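Local coordinates for cytosol aminopeptidase (Coxiella burnetii, PDB 3IJ3), which probably works as a manganese-dependent metalloaminopeptidase of the M17 family, removing residues from the N-termini of peptides, at residues 41-45 / 46-50. Residues are numbered along the deposited sequence; the frame is centred on the assembly and turned at random.
Sequences QPMMP and DELPD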
ATOM      1  N   GLN A  41     -13.556 -29.005  42.724  1.00 13.82           N
ATOM      2  CA  GLN A  41     -12.235 -29.449  43.157  1.00 14.96           C
ATOM      3  C   GLN A  41     -11.229 -29.481  42.009  1.00 15.09           C
ATOM      4  O   GLN A  41     -11.478 -30.133  41.003  1.00 15.31           O
ATOM      5  CB  GLN A  41     -12.365 -30.856  43.747  1.00 15.28           C
ATOM      6  CG  GLN A  41     -11.045 -31.512  44.203  1.00 16.24           C
ATOM      7  CD  GLN A  41     -11.258 -32.869  44.807  1.00 21.81           C
ATOM      8  OE1 GLN A  41     -12.404 -33.314  44.984  1.00 24.78           O
ATOM      9  NE2 GLN A  41     -10.155 -33.560  45.121  1.00 24.19           N
ATOM     10  N   PRO A  42     -10.081 -28.794  42.166  1.00 13.90           N
ATOM     11  CA  PRO A  42      -9.092 -28.859  41.097  1.00 13.65           C
ATOM     12  C   PRO A  42      -8.434 -30.239  41.047  1.00 14.29           C
ATOM     13  O   PRO A  42      -8.302 -30.924  42.077  1.00 12.96           O
ATOM     14  CB  PRO A  42      -8.072 -27.777  41.490  1.00 13.88           C
ATOM     15  CG  PRO A  42      -8.139 -27.748  42.970  1.00 14.05           C
ATOM     16  CD  PRO A  42      -9.595 -27.993  43.305  1.00 14.91           C
ATOM     17  N   MET A  43      -8.016 -30.636  39.855  1.00 14.59           N
ATOM     18  CA  MET A  43      -7.432 -31.947  39.657  1.00 16.00           C
ATOM     19  C   MET A  43      -6.433 -31.949  38.514  1.00 16.66           C
ATOM     20  O   MET A  43      -6.629 -31.293  37.502  1.00 16.77           O
ATOM     21  CB  MET A  43      -8.574 -32.938  39.335  1.00 16.04           C
ATOM     22  CG  MET A  43      -8.178 -34.422  39.150  1.00 16.92           C
ATOM     23  SD  MET A  43      -7.387 -35.127  40.593  1.00 18.73           S
ATOM     24  CE  MET A  43      -8.640 -35.026  41.876  1.00 17.96           C
ATOM     25  N   MET A  44      -5.333 -32.668  38.709  1.00 18.80           N
ATOM     26  CA  MET A  44      -4.342 -32.853  37.666  1.00 19.96           C
ATOM     27  C   MET A  44      -4.336 -34.337  37.336  1.00 19.03           C
ATOM     28  O   MET A  44      -4.712 -35.163  38.180  1.00 18.42           O
ATOM     29  CB  MET A  44      -2.958 -32.362  38.093  1.00 20.68           C
ATOM     30  CG  MET A  44      -2.893 -30.865  38.279  1.00 23.22           C
ATOM     31  SD  MET A  44      -1.223 -30.247  38.439  1.00 28.68           S
ATOM     32  CE  MET A  44      -0.612 -30.417  36.757  1.00 27.53           C
ATOM     33  N   PRO A  45      -3.933 -34.687  36.107  1.00 19.77           N
ATOM     34  CA  PRO A  45      -3.920 -36.076  35.674  1.00 20.70           C
ATOM     35  C   PRO A  45      -3.242 -37.056  36.623  1.00 20.30           C
ATOM     36  O   PRO A  45      -3.770 -38.145  36.862  1.00 19.88           O
ATOM     37  CB  PRO A  45      -3.153 -36.015  34.353  1.00 21.59           C
ATOM     38  CG  PRO A  45      -3.422 -34.667  33.836  1.00 20.57           C
ATOM     39  CD  PRO A  45      -3.516 -33.772  35.028  1.00 20.47           C
ATOM     40  N   ASP A  46      -2.083 -36.676  37.159  1.00 20.61           N
ATOM     41  CA  ASP A  46      -1.325 -37.572  38.029  1.00 21.21           C
ATOM     42  C   ASP A  46      -2.015 -37.932  39.326  1.00 20.31           C
ATOM     43  O   ASP A  46      -1.749 -39.002  39.882  1.00 20.42           O
ATOM     44  CB  ASP A  46       0.061 -36.993  38.342  1.00 22.36           C
ATOM     45  CG  ASP A  46       1.008 -37.012  37.129  1.00 26.49           C
ATOM     46  OD1 ASP A  46       0.674 -37.605  36.075  1.00 30.62           O
ATOM     47  OD2 ASP A  46       2.106 -36.441  37.246  1.00 31.08           O
ATOM     48  N   GLU A  47      -2.882 -37.056  39.817  1.00 19.15           N
ATOM     49  CA  GLU A  47      -3.575 -37.311  41.085  1.00 18.80           C
ATOM     50  C   GLU A  47      -4.910 -38.012  40.933  1.00 17.75           C
ATOM     51  O   GLU A  47      -5.469 -38.506  41.908  1.00 17.75           O
ATOM     52  CB  GLU A  47      -3.793 -36.002  41.868  1.00 19.95           C
ATOM     53  CG  GLU A  47      -2.537 -35.488  42.583  1.00 23.73           C
ATOM     54  CD  GLU A  47      -1.466 -35.027  41.624  1.00 26.82           C
ATOM     55  OE1 GLU A  47      -1.770 -34.146  40.799  1.00 28.42           O
ATOM     56  OE2 GLU A  47      -0.321 -35.528  41.717  1.00 26.57           O
ATOM     57  N   LEU A  48      -5.420 -38.077  39.714  1.00 17.86           N
ATOM     58  CA  LEU A  48      -6.757 -38.632  39.503  1.00 17.48           C
ATOM     59  C   LEU A  48      -6.915 -40.114  39.886  1.00 18.46           C
ATOM     60  O   LEU A  48      -7.883 -40.467  40.562  1.00 18.10           O
ATOM     61  CB  LEU A  48      -7.240 -38.323  38.074  1.00 15.88           C
ATOM     62  CG  LEU A  48      -8.664 -38.708  37.696  1.00 16.37           C
ATOM     63  CD1 LEU A  48      -9.665 -38.125  38.675  1.00 15.37           C
ATOM     64  CD2 LEU A  48      -8.947 -38.245  36.250  1.00 20.12           C
ATOM     65  N   PRO A  49      -5.953 -40.979  39.504  1.00 19.88           N
ATOM     66  CA  PRO A  49      -6.095 -42.396  39.838  1.00 20.23           C
ATOM     67  C   PRO A  49      -6.224 -42.655  41.338  1.00 20.47           C
ATOM     68  O   PRO A  49      -7.119 -43.393  41.757  1.00 20.83           O
ATOM     69  CB  PRO A  49      -4.809 -43.016  39.273  1.00 20.94           C
ATOM     70  CG  PRO A  49      -4.441 -42.130  38.157  1.00 19.83           C
ATOM     71  CD  PRO A  49      -4.797 -40.747  38.622  1.00 20.16           C
ATOM     72  N   ASP A  50      -5.340 -42.050  42.129  1.00 20.48           N
ATOM     73  CA  ASP A  50      -5.385 -42.187  43.593  1.00 20.77           C
ATOM     74  C   ASP A  50      -6.648 -41.574  44.183  1.00 19.04           C
ATOM     75  O   ASP A  50      -7.196 -42.098  45.146  1.00 21.04           O
ATOM     76  CB  ASP A  50      -4.172 -41.521  44.251  1.00 20.93           C
ATOM     77  CG  ASP A  50      -2.890 -42.292  44.038  1.00 24.35           C
ATOM     78  OD1 ASP A  50      -2.948 -43.488  43.702  1.00 25.80           O
ATOM     79  OD2 ASP A  50      -1.818 -41.683  44.225  1.00 27.87           O
TER
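Met-43 lays its sulfur against the turn that follows it in the chain: SD of Met-43 sits 3.7 Å from Leu-48 N and 3.9 Å from CB of Glu-47. With chi1 at -177°, CG extends opposite the backbone N, and two further bends in the side chain curl the thioether back over the backbone from Glu-47 to Leu-48. The Met-43 and Leu-48 side chains cross at about a right angle, CG of the former 4.0 Å from CD1 of the latter. The turn itself is closed by backbone bonds: Glu-47 N reaches Met-44 O at 3.1 Å, while Leu-48 N goes to Pro-45 O at 3.3 Å and only weakly to Met-44 O. Glu-47, bent at chi2, brings OE1 to 3.5 Å from Met-44 CB. The hydroxyl of Tyr-95 hydrogen-bonds both this carboxylate oxygen and Met-44 N, so one hydroxyl ties the acid to the backbone at the start of the turn. Further out, Met-43 pairs through its backbone with the neighbouring strand 85-91 at Leu-90, and its side chain also touches Trp-51. Successive i to i+3 bonds thus carry strand 38-43 of the N-terminal domain into helix 48-52, and the shared Tyr-95 hydroxyl probably limits rotation of the Glu-47 carboxylate.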